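Local coordinates for protein trichothecene 3-O-acetyltransferase (Gibberella zeae, PDB 2RKV) that probably acetylates the 3-hydroxyl of trichothecene mycotoxins such as T-2 toxin, using acetyl coenzyme A as donor, as a BAHD-superfamily acyltransferase, at residues Asp8-Leu13 and Gly349-Leu354; Val208-Val213 and Tyr314-Ile319; Gly283-Glu288 and Pro371-Met376; Pro297-Ser302 and Ser342-Thr347. All coordinates share one frame; numbering follows the deposited sequence.

Contact 1: residues Asp8-Leu13 and Gly349-Leu354; sequences DTLGQL and GLATYL
L354 CD1 lies 3.7 Å from T9 O, well above the plane of the T9 carbonyl, whereas T9 CG2 approaches A351 O (3.4 Å) from much nearer that carbonyl's plane: the flat groups here are peptides, each touched by a methyl of the other segment. T9 and L354 slide past each other in opposite directions, with T9 CG2 3.8 Å from L354 CB. CG2 stands anti to the T9 backbone N (chi1 of OG1 -59°), which places it on the helix; OG1 is instead hydrogen-bonded to the Y198 hydroxyl. L10 supplies the other main apolar contact: its CD2 branch sits 3.6 Å from L350 CD2 as the two side chains cross obliquely, and it also reaches A351 CB at 4.2 Å. L13 CD2 touches L354 CD2 at 4.1 Å, the side chains meeting at about a right angle, so L354 offers one methyl to the T9-L10 backbone and the other to L13. Every touching residue is buried, and the adhesion is apolar. The arrangement is a short 3-10 turn, residues 10-12, laid on one side of helix 340-356. The loop carrying this turn continues to L16 and I19 of the T-2 toxin pocket, and the L13 side chain already lies about 6 Å from the bound toxin.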
loop_
_atom_site.group_PDB
_atom_site.type_symbol
_atom_site.label_atom_id
_atom_site.label_comp_id
_atom_site.label_asym_id
_atom_site.label_seq_id
_atom_site.Cartn_x
_atom_site.Cartn_y
_atom_site.Cartn_z
ATOM N N ASP A 8 0.593 9.255 -14.341
ATOM C CA ASP A 8 -0.840 9.426 -14.129
ATOM C C ASP A 8 -1.062 10.788 -13.494
ATOM O O ASP A 8 -0.265 11.223 -12.657
ATOM C CB ASP A 8 -1.361 8.357 -13.161
ATOM C CG ASP A 8 -1.322 6.969 -13.759
ATOM O OD1 ASP A 8 -2.231 6.644 -14.549
ATOM O OD2 ASP A 8 -0.404 6.204 -13.402
ATOM N N THR A 9 -2.145 11.457 -13.878
ATOM C CA THR A 9 -2.472 12.738 -13.243
ATOM C C THR A 9 -2.609 12.582 -11.723
ATOM O O THR A 9 -2.128 13.426 -10.961
ATOM C CB THR A 9 -3.701 13.386 -13.897
ATOM O OG1 THR A 9 -3.412 13.594 -15.289
ATOM C CG2 THR A 9 -4.018 14.737 -13.240
ATOM N N LEU A 10 -3.220 11.479 -11.294
ATOM C CA LEU A 10 -3.353 11.171 -9.872
ATOM C C LEU A 10 -1.990 10.976 -9.208
ATOM O O LEU A 10 -1.839 11.235 -8.006
ATOM C CB LEU A 10 -4.227 9.928 -9.671
ATOM C CG LEU A 10 -5.690 10.046 -10.109
ATOM C CD1 LEU A 10 -6.355 8.669 -10.057
ATOM C CD2 LEU A 10 -6.428 11.049 -9.228
ATOM N N GLY A 11 -1.005 10.533 -9.992
ATOM C CA GLY A 11 0.359 10.335 -9.493
ATOM C C GLY A 11 1.157 11.627 -9.368
ATOM O O GLY A 11 2.311 11.617 -8.915
ATOM N N GLN A 12 0.561 12.742 -9.791
ATOM C CA GLN A 12 1.200 14.034 -9.613
ATOM C C GLN A 12 0.891 14.589 -8.207
ATOM O O GLN A 12 1.350 15.672 -7.873
ATOM C CB GLN A 12 0.789 15.033 -10.712
ATOM C CG GLN A 12 0.870 14.506 -12.166
ATOM C CD GLN A 12 2.289 14.496 -12.759
ATOM O OE1 GLN A 12 3.235 15.028 -12.177
ATOM N NE2 GLN A 12 2.424 13.892 -13.939
ATOM N N LEU A 13 0.111 13.851 -7.405
ATOM C CA LEU A 13 -0.129 14.202 -5.987
ATOM C C LEU A 13 1.209 14.340 -5.259
ATOM O O LEU A 13 2.040 13.417 -5.310
ATOM C CB LEU A 13 -0.995 13.147 -5.281
ATOM C CG LEU A 13 -2.503 13.139 -5.556
ATOM C CD1 LEU A 13 -3.140 11.806 -5.166
ATOM C CD2 LEU A 13 -3.181 14.294 -4.835
ATOM N N GLY A 349 -13.198 13.633 -11.022
ATOM C CA GLY A 349 -13.173 14.959 -10.410
ATOM C C GLY A 349 -11.816 15.315 -9.830
ATOM O O GLY A 349 -11.273 16.392 -10.112
ATOM N N LEU A 350 -11.259 14.401 -9.034
ATOM C CA LEU A 350 -9.927 14.597 -8.464
ATOM C C LEU A 350 -8.871 14.788 -9.569
ATOM O O LEU A 350 -8.078 15.738 -9.518
ATOM C CB LEU A 350 -9.547 13.434 -7.541
ATOM C CG LEU A 350 -8.136 13.503 -6.946
ATOM C CD1 LEU A 350 -7.911 14.786 -6.120
ATOM C CD2 LEU A 350 -7.846 12.288 -6.113
ATOM N N ALA A 351 -8.884 13.910 -10.572
ATOM C CA ALA A 351 -7.948 14.025 -11.695
ATOM C C ALA A 351 -8.106 15.363 -12.417
ATOM O O ALA A 351 -7.119 16.008 -12.746
ATOM C CB ALA A 351 -8.093 12.850 -12.670
ATOM N N THR A 352 -9.352 15.794 -12.620
ATOM C CA THR A 352 -9.631 17.053 -13.324
ATOM C C THR A 352 -9.133 18.263 -12.534
ATOM O O THR A 352 -8.494 19.156 -13.096
ATOM C CB THR A 352 -11.136 17.192 -13.669
ATOM O OG1 THR A 352 -11.526 16.085 -14.492
ATOM C CG2 THR A 352 -11.391 18.475 -14.453
ATOM N N TYR A 353 -9.404 18.279 -11.229
ATOM C CA TYR A 353 -8.916 19.353 -10.369
ATOM C C TYR A 353 -7.390 19.450 -10.421
ATOM O O TYR A 353 -6.825 20.542 -10.549
ATOM C CB TYR A 353 -9.382 19.164 -8.926
ATOM C CG TYR A 353 -9.003 20.325 -8.039
ATOM C CD1 TYR A 353 -9.817 21.458 -7.958
ATOM C CD2 TYR A 353 -7.821 20.305 -7.295
ATOM C CE1 TYR A 353 -9.468 22.534 -7.145
ATOM C CE2 TYR A 353 -7.461 21.385 -6.484
ATOM C CZ TYR A 353 -8.293 22.490 -6.414
ATOM O OH TYR A 353 -7.951 23.558 -5.609
ATOM N N LEU A 354 -6.728 18.300 -10.311
ATOM C CA LEU A 354 -5.269 18.255 -10.416
ATOM C C LEU A 354 -4.816 18.789 -11.773
ATOM O O LEU A 354 -3.935 19.646 -11.858
ATOM C CB LEU A 354 -4.777 16.824 -10.208
ATOM C CG LEU A 354 -4.777 16.356 -8.754
ATOM C CD1 LEU A 354 -4.761 14.826 -8.708
ATOM C CD2 LEU A 354 -3.597 16.943 -7.961
#

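Contact 2: residues Val208-Val213 and Tyr314-Ile319; sequences VDHQIV and YHNSTI
H210 and Y314 each hold CG anti to the carbonyl carbon and beside the backbone N (chi1 -43° for H210), which sets H210 CG beside Y314 CG and CB; the two side chains slide past each other in opposite directions. H210 CB settles over the centre of the Y314 ring, a CH-pi contact of 3.8 Å to the centroid, 8° off the ring normal. Farther out, H210 CD2 comes 3.5 Å from Y314 CB, and the rings themselves meet obliquely. The imidazole then reaches N316 tip to tip, CE1 being 3.3 Å from ND2. Its ND1 is hydrogen-bonded to D368, and N316 ND2 to E288, so both tips are held from outside the pair. Q211, extended beyond CG, comes to the edge of the Y314 ring at about a right angle and donates from NE2 to OH (3.0 Å, 155° at the hydrogen), with OH close to the amide plane. The same NE2 is also bonded to N311 OD1, while the phenol bonds to L365 O; N311 and L365 both line the toxin pocket. A type II turn from V208 to Q211 presents H210 and Q211 together. This turn belongs to the long loop before strand 229-236 and sits beside strand 310-318, an outermost strand of the seven-stranded sheet, with strand 286-294 next to it and helix 340-356 packed on Q211 and Y314.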
loop_
_atom_site.group_PDB
_atom_site.type_symbol
_atom_site.label_atom_id
_atom_site.label_comp_id
_atom_site.label_asym_id
_atom_site.label_seq_id
_atom_site.Cartn_x
_atom_site.Cartn_y
_atom_site.Cartn_z
ATOM N N VAL A 208 -14.096 16.279 -4.804
ATOM C CA VAL A 208 -12.826 16.481 -4.100
ATOM C C VAL A 208 -12.998 16.832 -2.614
ATOM O O VAL A 208 -12.073 17.340 -1.961
ATOM C CB VAL A 208 -11.956 17.512 -4.834
ATOM C CG2 VAL A 208 -11.515 17.068 -6.197
ATOM N N ASP A 209 -14.181 16.540 -2.070
ATOM C CA ASP A 209 -14.401 16.678 -0.636
ATOM C C ASP A 209 -13.300 15.896 0.087
ATOM O O ASP A 209 -12.941 14.791 -0.341
ATOM C CB ASP A 209 -15.764 16.088 -0.240
ATOM C CG ASP A 209 -16.939 17.037 -0.506
ATOM O OD1 ASP A 209 -16.743 18.198 -0.932
ATOM O OD2 ASP A 209 -18.087 16.596 -0.268
ATOM N N HIS A 210 -12.762 16.466 1.169
ATOM C CA HIS A 210 -11.738 15.814 2.006
ATOM C C HIS A 210 -10.377 15.669 1.322
ATOM O O HIS A 210 -9.495 14.978 1.844
ATOM C CB HIS A 210 -12.192 14.434 2.502
ATOM C CG HIS A 210 -13.611 14.396 2.971
ATOM N ND1 HIS A 210 -14.034 15.061 4.101
ATOM C CD2 HIS A 210 -14.704 13.777 2.465
ATOM C CE1 HIS A 210 -15.327 14.853 4.270
ATOM N NE2 HIS A 210 -15.758 14.078 3.294
ATOM N N GLN A 211 -10.198 16.325 0.174
ATOM C CA GLN A 211 -8.953 16.149 -0.595
ATOM C C GLN A 211 -8.180 17.432 -0.889
ATOM O O GLN A 211 -7.108 17.393 -1.496
ATOM C CB GLN A 211 -9.220 15.365 -1.879
ATOM C CG GLN A 211 -9.763 13.967 -1.587
ATOM C CD GLN A 211 -10.037 13.160 -2.832
ATOM O OE1 GLN A 211 -10.485 13.691 -3.848
ATOM N NE2 GLN A 211 -9.781 11.852 -2.752
ATOM N N ILE A 212 -8.722 18.567 -0.458
ATOM C CA ILE A 212 -8.033 19.836 -0.617
ATOM C C ILE A 212 -7.824 20.451 0.763
ATOM O O ILE A 212 -8.784 20.667 1.510
ATOM C CB ILE A 212 -8.796 20.799 -1.556
ATOM C CG1 ILE A 212 -9.027 20.141 -2.922
ATOM C CG2 ILE A 212 -8.007 22.111 -1.729
ATOM C CD1 ILE A 212 -10.003 20.886 -3.808
ATOM N N VAL A 213 -6.563 20.700 1.100
ATOM C CA VAL A 213 -6.199 21.296 2.386
ATOM C C VAL A 213 -6.736 22.728 2.434
ATOM O O VAL A 213 -6.634 23.475 1.455
ATOM C CB VAL A 213 -4.657 21.258 2.604
ATOM C CG1 VAL A 213 -4.249 22.072 3.831
ATOM C CG2 VAL A 213 -4.166 19.822 2.741
ATOM N N TYR A 314 -14.304 8.182 1.973
ATOM C CA TYR A 314 -14.259 8.888 3.253
ATOM C C TYR A 314 -15.557 8.663 3.996
ATOM O O TYR A 314 -16.636 8.698 3.399
ATOM C CB TYR A 314 -14.026 10.392 3.048
ATOM C CG TYR A 314 -12.753 10.662 2.272
ATOM C CD1 TYR A 314 -12.787 10.850 0.891
ATOM C CD2 TYR A 314 -11.512 10.677 2.915
ATOM C CE1 TYR A 314 -11.612 11.053 0.162
ATOM C CE2 TYR A 314 -10.336 10.888 2.198
ATOM C CZ TYR A 314 -10.392 11.066 0.829
ATOM O OH TYR A 314 -9.227 11.277 0.120
ATOM N N HIS A 315 -15.434 8.442 5.299
ATOM C CA HIS A 315 -16.567 8.068 6.144
ATOM C C HIS A 315 -16.452 8.836 7.447
ATOM O O HIS A 315 -15.516 8.631 8.214
ATOM C CB HIS A 315 -16.571 6.554 6.370
ATOM C CG HIS A 315 -16.448 5.767 5.101
ATOM N ND1 HIS A 315 -15.233 5.507 4.499
ATOM C CD2 HIS A 315 -17.391 5.223 4.298
ATOM C CE1 HIS A 315 -15.436 4.813 3.390
ATOM N NE2 HIS A 315 -16.735 4.635 3.240
ATOM N N ASN A 316 -17.396 9.746 7.668
ATOM C CA ASN A 316 -17.345 10.643 8.817
ATOM C C ASN A 316 -18.442 10.334 9.821
ATOM O O ASN A 316 -19.609 10.161 9.457
ATOM C CB ASN A 316 -17.412 12.098 8.355
ATOM C CG ASN A 316 -16.156 12.520 7.624
ATOM O OD1 ASN A 316 -15.178 12.916 8.245
ATOM N ND2 ASN A 316 -16.171 12.410 6.303
ATOM N N SER A 317 -18.049 10.249 11.085
ATOM C CA SER A 317 -18.973 9.949 12.178
ATOM C C SER A 317 -18.375 10.516 13.462
ATOM O O SER A 317 -17.594 11.476 13.410
ATOM C CB SER A 317 -19.207 8.431 12.274
ATOM O OG SER A 317 -20.231 8.094 13.212
ATOM N N THR A 318 -18.760 9.954 14.609
ATOM C CA THR A 318 -18.128 10.303 15.880
ATOM C C THR A 318 -17.592 9.053 16.555
ATOM O O THR A 318 -18.094 7.947 16.336
ATOM C CB THR A 318 -19.092 11.042 16.855
ATOM O OG1 THR A 318 -20.182 10.179 17.206
ATOM C CG2 THR A 318 -19.625 12.347 16.237
ATOM N N ILE A 319 -16.568 9.238 17.378
ATOM C CA ILE A 319 -15.950 8.146 18.127
ATOM C C ILE A 319 -16.987 7.291 18.875
ATOM O O ILE A 319 -16.967 6.071 18.788
ATOM C CB ILE A 319 -14.859 8.714 19.072
ATOM C CG1 ILE A 319 -13.715 9.305 18.230
ATOM C CG2 ILE A 319 -14.369 7.670 20.063
ATOM C CD1 ILE A 319 -12.790 8.269 17.611
#

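Contact 3: residues Gly283-Glu288 and Pro371-Met376; sequences GSAPTE and PSTSVM
T287 OG1 donates to T373 O at 2.6 Å, and V375 N donates to E288 O at 3.0 Å. The V375-E288 bond begins the parallel pairing of strands 286-294 and 375-379 in the seven-stranded mixed sheet, while the T287 hydroxyl grips the loop just before it. The backbone bond is fairly straight, 159° at the hydrogen. The T287 hydroxyl stands anti to its own backbone N (chi1 178°), the rotation that brings OG1 to the carbonyl, and it is also bonded to the indole N-H of W270. Two waters bridge the segments. One donates to P286 O at 2.7 Å and is hydrogen-bonded to T373 OG1. The other takes up the N-H of E288, whose N lies too far from T373 O (4.2 Å) for a direct bond; it donates to S374 OG at 2.6 Å and is bonded to T373 OG1 as well, so that this hydroxyl ties both waters together. S374 OG is held in addition by D370 O. Apolar contact is thin around this polar seam: A285 CB only reaches T373 CG2 at 4.5 Å. E288 O, already the acceptor for V375 N, also receives a CA-H...O contact from S374 CA at 3.2 Å.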
loop_
_atom_site.group_PDB
_atom_site.type_symbol
_atom_site.label_atom_id
_atom_site.label_comp_id
_atom_site.label_asym_id
_atom_site.label_seq_id
_atom_site.Cartn_x
_atom_site.Cartn_y
_atom_site.Cartn_z
ATOM N N GLY A 283 -16.743 10.928 23.331
ATOM C CA GLY A 283 -17.492 10.241 22.278
ATOM C C GLY A 283 -18.001 11.145 21.168
ATOM O O GLY A 283 -18.285 10.680 20.062
ATOM N N SER A 284 -18.120 12.442 21.455
ATOM C CA SER A 284 -18.606 13.402 20.471
ATOM C C SER A 284 -17.529 13.812 19.459
ATOM O O SER A 284 -17.829 14.464 18.464
ATOM C CB SER A 284 -19.187 14.643 21.162
ATOM O OG SER A 284 -18.168 15.359 21.834
ATOM N N ALA A 285 -16.283 13.429 19.723
ATOM C CA ALA A 285 -15.167 13.743 18.830
ATOM C C ALA A 285 -15.421 13.158 17.438
ATOM O O ALA A 285 -15.756 11.972 17.324
ATOM C CB ALA A 285 -13.869 13.209 19.395
ATOM N N PRO A 286 -15.283 13.986 16.385
ATOM C CA PRO A 286 -15.412 13.474 15.016
ATOM C C PRO A 286 -14.354 12.419 14.719
ATOM O O PRO A 286 -13.252 12.464 15.282
ATOM C CB PRO A 286 -15.186 14.715 14.146
ATOM C CG PRO A 286 -15.508 15.882 15.066
ATOM C CD PRO A 286 -15.027 15.438 16.404
ATOM N N THR A 287 -14.716 11.462 13.870
ATOM C CA THR A 287 -13.769 10.461 13.382
ATOM C C THR A 287 -14.007 10.222 11.900
ATOM O O THR A 287 -15.153 10.072 11.456
ATOM C CB THR A 287 -13.810 9.127 14.183
ATOM O OG1 THR A 287 -12.876 8.191 13.616
ATOM C CG2 THR A 287 -15.197 8.493 14.196
ATOM N N GLU A 288 -12.915 10.204 11.137
ATOM C CA GLU A 288 -12.999 9.946 9.704
ATOM C C GLU A 288 -12.208 8.695 9.343
ATOM O O GLU A 288 -11.046 8.568 9.714
ATOM C CB GLU A 288 -12.482 11.137 8.905
ATOM C CG GLU A 288 -12.720 11.007 7.396
ATOM C CD GLU A 288 -12.194 12.196 6.625
ATOM O OE1 GLU A 288 -11.000 12.526 6.789
ATOM O OE2 GLU A 288 -12.964 12.792 5.843
ATOM N N PRO A 371 -4.942 12.768 12.722
ATOM C CA PRO A 371 -4.262 11.536 13.150
ATOM C C PRO A 371 -4.709 10.997 14.512
ATOM O O PRO A 371 -4.599 9.795 14.766
ATOM C CB PRO A 371 -2.781 11.927 13.184
ATOM C CG PRO A 371 -2.759 13.439 13.171
ATOM C CD PRO A 371 -3.992 13.863 12.442
ATOM N N SER A 372 -5.208 11.874 15.381
ATOM C CA SER A 372 -5.675 11.452 16.694
ATOM C C SER A 372 -6.933 10.584 16.628
ATOM O O SER A 372 -7.096 9.664 17.431
ATOM C CB SER A 372 -5.921 12.671 17.590
ATOM O OG SER A 372 -6.538 12.286 18.809
ATOM N N THR A 373 -7.806 10.865 15.663
ATOM C CA THR A 373 -9.131 10.240 15.622
ATOM C C THR A 373 -9.463 9.501 14.327
ATOM O O THR A 373 -10.480 8.807 14.262
ATOM C CB THR A 373 -10.241 11.289 15.824
ATOM O OG1 THR A 373 -10.067 12.353 14.884
ATOM C CG2 THR A 373 -10.206 11.852 17.244
ATOM N N SER A 374 -8.617 9.662 13.312
ATOM C CA SER A 374 -8.858 9.058 12.003
ATOM C C SER A 374 -8.374 7.610 11.917
ATOM O O SER A 374 -7.721 7.088 12.822
ATOM C CB SER A 374 -8.201 9.885 10.885
ATOM O OG SER A 374 -8.796 11.176 10.766
ATOM N N VAL A 375 -8.735 6.962 10.812
ATOM C CA VAL A 375 -8.098 5.720 10.389
ATOM C C VAL A 375 -7.778 5.915 8.919
ATOM O O VAL A 375 -8.646 6.308 8.153
ATOM C CB VAL A 375 -9.022 4.497 10.564
ATOM C CG1 VAL A 375 -8.418 3.261 9.871
ATOM C CG2 VAL A 375 -9.285 4.220 12.041
ATOM N N MET A 376 -6.526 5.671 8.534
ATOM C CA MET A 376 -6.140 5.749 7.124
ATOM C C MET A 376 -5.648 4.365 6.724
ATOM O O MET A 376 -4.529 3.988 7.062
ATOM C CB MET A 376 -5.043 6.797 6.911
ATOM C CG MET A 376 -5.401 8.199 7.431
ATOM S SD MET A 376 -4.000 9.338 7.517
ATOM C CE MET A 376 -3.005 8.582 8.809
HETATM O O HOH W 1 -11.759 14.581 15.998
HETATM O O HOH W 2 -10.849 11.914 12.211
#

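Contact 4: residues Pro297-Ser302 and Ser342-Thr347; sequences PAMGVS and SMRQRT
M299 meets R344 and T347 by bending back toward helix 340-356. From CB the chain turns at chi2 (61°) and again at chi3 (42°), and these two bends carry first the sulfur and then the methyl to the helix, across the R344 side chain at about a right angle. SD is the first atom to arrive, 4.0 Å from R344 CG. CE makes the most contacts: it lies 3.9 Å from R344 CA and 4.0 Å from T347 CB, with T347 CG2 equally near, and 3.8 Å from R344 CG, so the methyl touches two residues about one helical turn apart. One residue earlier, A298 points at the helix and sets its CB 3.8 Å from M343 CB. A298 O lies beside the aliphatic part of R344, nearest to CD. R344 has two conformers, and its side-chain contacts are those of the modelled one. On the helix side, T347 keeps its hydroxyl turned back into its own turn: OG1 donates to M343 O at 2.7 Å, and T347 N bonds to that oxygen from the opposite face of its plane. OG1 is also hydrogen-bonded to the side-chain ND2 of N311, a residue of the toxin pocket. G300, at positive phi, ends the short helix 296-299 in a Schellman motif, with its N bonded back to P297 O. The contact thus joins a single Schellman-capped turn, following the R291-D294 strand end that lines the coenzyme A site, to helix 340-356, probably in the second shell of that site, the M343 side chain lying about 7 Å from the bound coenzyme A.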
loop_
_atom_site.group_PDB
_atom_site.type_symbol
_atom_site.label_atom_id
_atom_site.label_comp_id
_atom_site.label_asym_id
_atom_site.label_seq_id
_atom_site.Cartn_x
_atom_site.Cartn_y
_atom_site.Cartn_z
ATOM N N PRO A 297 -11.188 -0.854 -11.689
ATOM C CA PRO A 297 -12.494 -1.407 -12.101
ATOM C C PRO A 297 -13.523 -0.337 -12.499
ATOM O O PRO A 297 -14.143 -0.451 -13.559
ATOM C CB PRO A 297 -12.945 -2.197 -10.871
ATOM C CG PRO A 297 -11.664 -2.541 -10.157
ATOM C CD PRO A 297 -10.815 -1.314 -10.337
ATOM N N ALA A 298 -13.667 0.712 -11.690
ATOM C CA ALA A 298 -14.603 1.797 -12.004
ATOM C C ALA A 298 -14.247 2.499 -13.316
ATOM O O ALA A 298 -15.132 2.982 -14.026
ATOM C CB ALA A 298 -14.672 2.807 -10.856
ATOM N N MET A 299 -12.953 2.541 -13.637
ATOM C CA MET A 299 -12.476 3.227 -14.834
ATOM C C MET A 299 -12.440 2.313 -16.068
ATOM O O MET A 299 -12.142 2.771 -17.174
ATOM C CB MET A 299 -11.093 3.835 -14.565
ATOM C CG MET A 299 -10.822 5.160 -15.272
ATOM S SD MET A 299 -11.945 6.526 -14.839
ATOM C CE MET A 299 -12.128 6.363 -13.081
ATOM N N GLY A 300 -12.736 1.030 -15.866
ATOM C CA GLY A 300 -12.680 0.032 -16.936
ATOM C C GLY A 300 -11.260 -0.286 -17.380
ATOM O O GLY A 300 -11.023 -0.624 -18.548
ATOM N N VAL A 301 -10.316 -0.181 -16.448
ATOM C CA VAL A 301 -8.899 -0.396 -16.743
ATOM C C VAL A 301 -8.457 -1.783 -16.258
ATOM O O VAL A 301 -8.915 -2.264 -15.220
ATOM C CB VAL A 301 -8.027 0.732 -16.115
ATOM C CG1 VAL A 301 -6.527 0.439 -16.242
ATOM C CG2 VAL A 301 -8.358 2.084 -16.758
ATOM N N SER A 302 -7.572 -2.416 -17.027
ATOM C CA SER A 302 -7.040 -3.740 -16.709
ATOM C C SER A 302 -6.384 -3.787 -15.330
ATOM O O SER A 302 -5.694 -2.851 -14.937
ATOM C CB SER A 302 -6.007 -4.130 -17.765
ATOM O OG SER A 302 -5.280 -5.275 -17.379
ATOM N N SER A 342 -20.082 6.077 -8.696
ATOM C CA SER A 342 -19.609 7.068 -7.728
ATOM C C SER A 342 -18.087 7.142 -7.704
ATOM O O SER A 342 -17.511 8.222 -7.724
ATOM C CB SER A 342 -20.132 6.766 -6.324
ATOM O OG SER A 342 -19.505 7.607 -5.367
ATOM N N MET A 343 -17.436 5.982 -7.666
ATOM C CA MET A 343 -15.977 5.943 -7.691
ATOM C C MET A 343 -15.425 6.585 -8.962
ATOM O O MET A 343 -14.444 7.333 -8.913
ATOM C CB MET A 343 -15.477 4.509 -7.540
ATOM C CG MET A 343 -15.237 4.093 -6.102
ATOM S SD MET A 343 -13.857 4.987 -5.318
ATOM C CE MET A 343 -12.595 4.919 -6.573
ATOM N N ARG A 344 -16.067 6.309 -10.092
ATOM C CA ARG A 344 -15.630 6.879 -11.360
ATOM C C ARG A 344 -15.780 8.399 -11.372
ATOM O O ARG A 344 -14.833 9.107 -11.714
ATOM C CB ARG A 344 -16.365 6.247 -12.547
ATOM C CG ARG A 344 -15.839 6.724 -13.892
ATOM C CD ARG A 344 -16.502 6.008 -15.053
ATOM N NE ARG A 344 -15.988 6.498 -16.329
ATOM C CZ ARG A 344 -16.604 7.386 -17.104
ATOM N NH1 ARG A 344 -17.785 7.889 -16.753
ATOM N NH2 ARG A 344 -16.041 7.765 -18.242
ATOM N N GLN A 345 -16.953 8.903 -10.974
ATOM C CA GLN A 345 -17.190 10.351 -10.973
ATOM C C GLN A 345 -16.209 11.075 -10.045
ATOM O O GLN A 345 -15.621 12.094 -10.414
ATOM C CB GLN A 345 -18.656 10.671 -10.611
ATOM C CG GLN A 345 -19.002 12.166 -10.480
ATOM C CD GLN A 345 -18.916 12.953 -11.790
ATOM O OE1 GLN A 345 -18.714 14.172 -11.778
ATOM N NE2 GLN A 345 -19.084 12.269 -12.916
ATOM N N ARG A 346 -16.016 10.522 -8.848
ATOM C CA ARG A 346 -15.147 11.143 -7.860
ATOM C C ARG A 346 -13.708 11.175 -8.353
ATOM O O ARG A 346 -13.036 12.205 -8.270
ATOM C CB ARG A 346 -15.256 10.415 -6.518
ATOM C CG ARG A 346 -16.622 10.627 -5.830
ATOM C CD ARG A 346 -16.722 9.922 -4.483
ATOM N NE ARG A 346 -15.674 10.381 -3.579
ATOM C CZ ARG A 346 -14.666 9.626 -3.158
ATOM N NH1 ARG A 346 -14.585 8.343 -3.524
ATOM N NH2 ARG A 346 -13.744 10.148 -2.362
ATOM N N THR A 347 -13.258 10.051 -8.902
ATOM C CA THR A 347 -11.885 9.919 -9.379
ATOM C C THR A 347 -11.640 10.846 -10.569
ATOM O O THR A 347 -10.580 11.476 -10.672
ATOM C CB THR A 347 -11.567 8.441 -9.710
ATOM O OG1 THR A 347 -11.759 7.651 -8.530
ATOM C CG2 THR A 347 -10.121 8.279 -10.186
#

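Overall arrangement
Helix 340-356 links contacts 1 and 4, whose centres are 13 Å apart: L10 CD1 touches T347 CG2 at 3.8 Å. The same helix joins contact 1 to contact 2, where Y353 CZ packs on I212 CD1 at 3.5 Å and L350 CD1 lies 3.6 Å from Q211 OE1. Contacts 2 and 3 have centres 10 Å apart and share the seven-stranded sheet, strands 310-318 and 286-294 being neighbours; H210 approaches E288 between them. Contacts 3 and 4 do not touch, yet strand 286-294 leads from one into the other past the coenzyme A site. The side chains of Y314 (about 7 Å) and of V375 and M343 (both about 9 Å) also lie near the bound toxin.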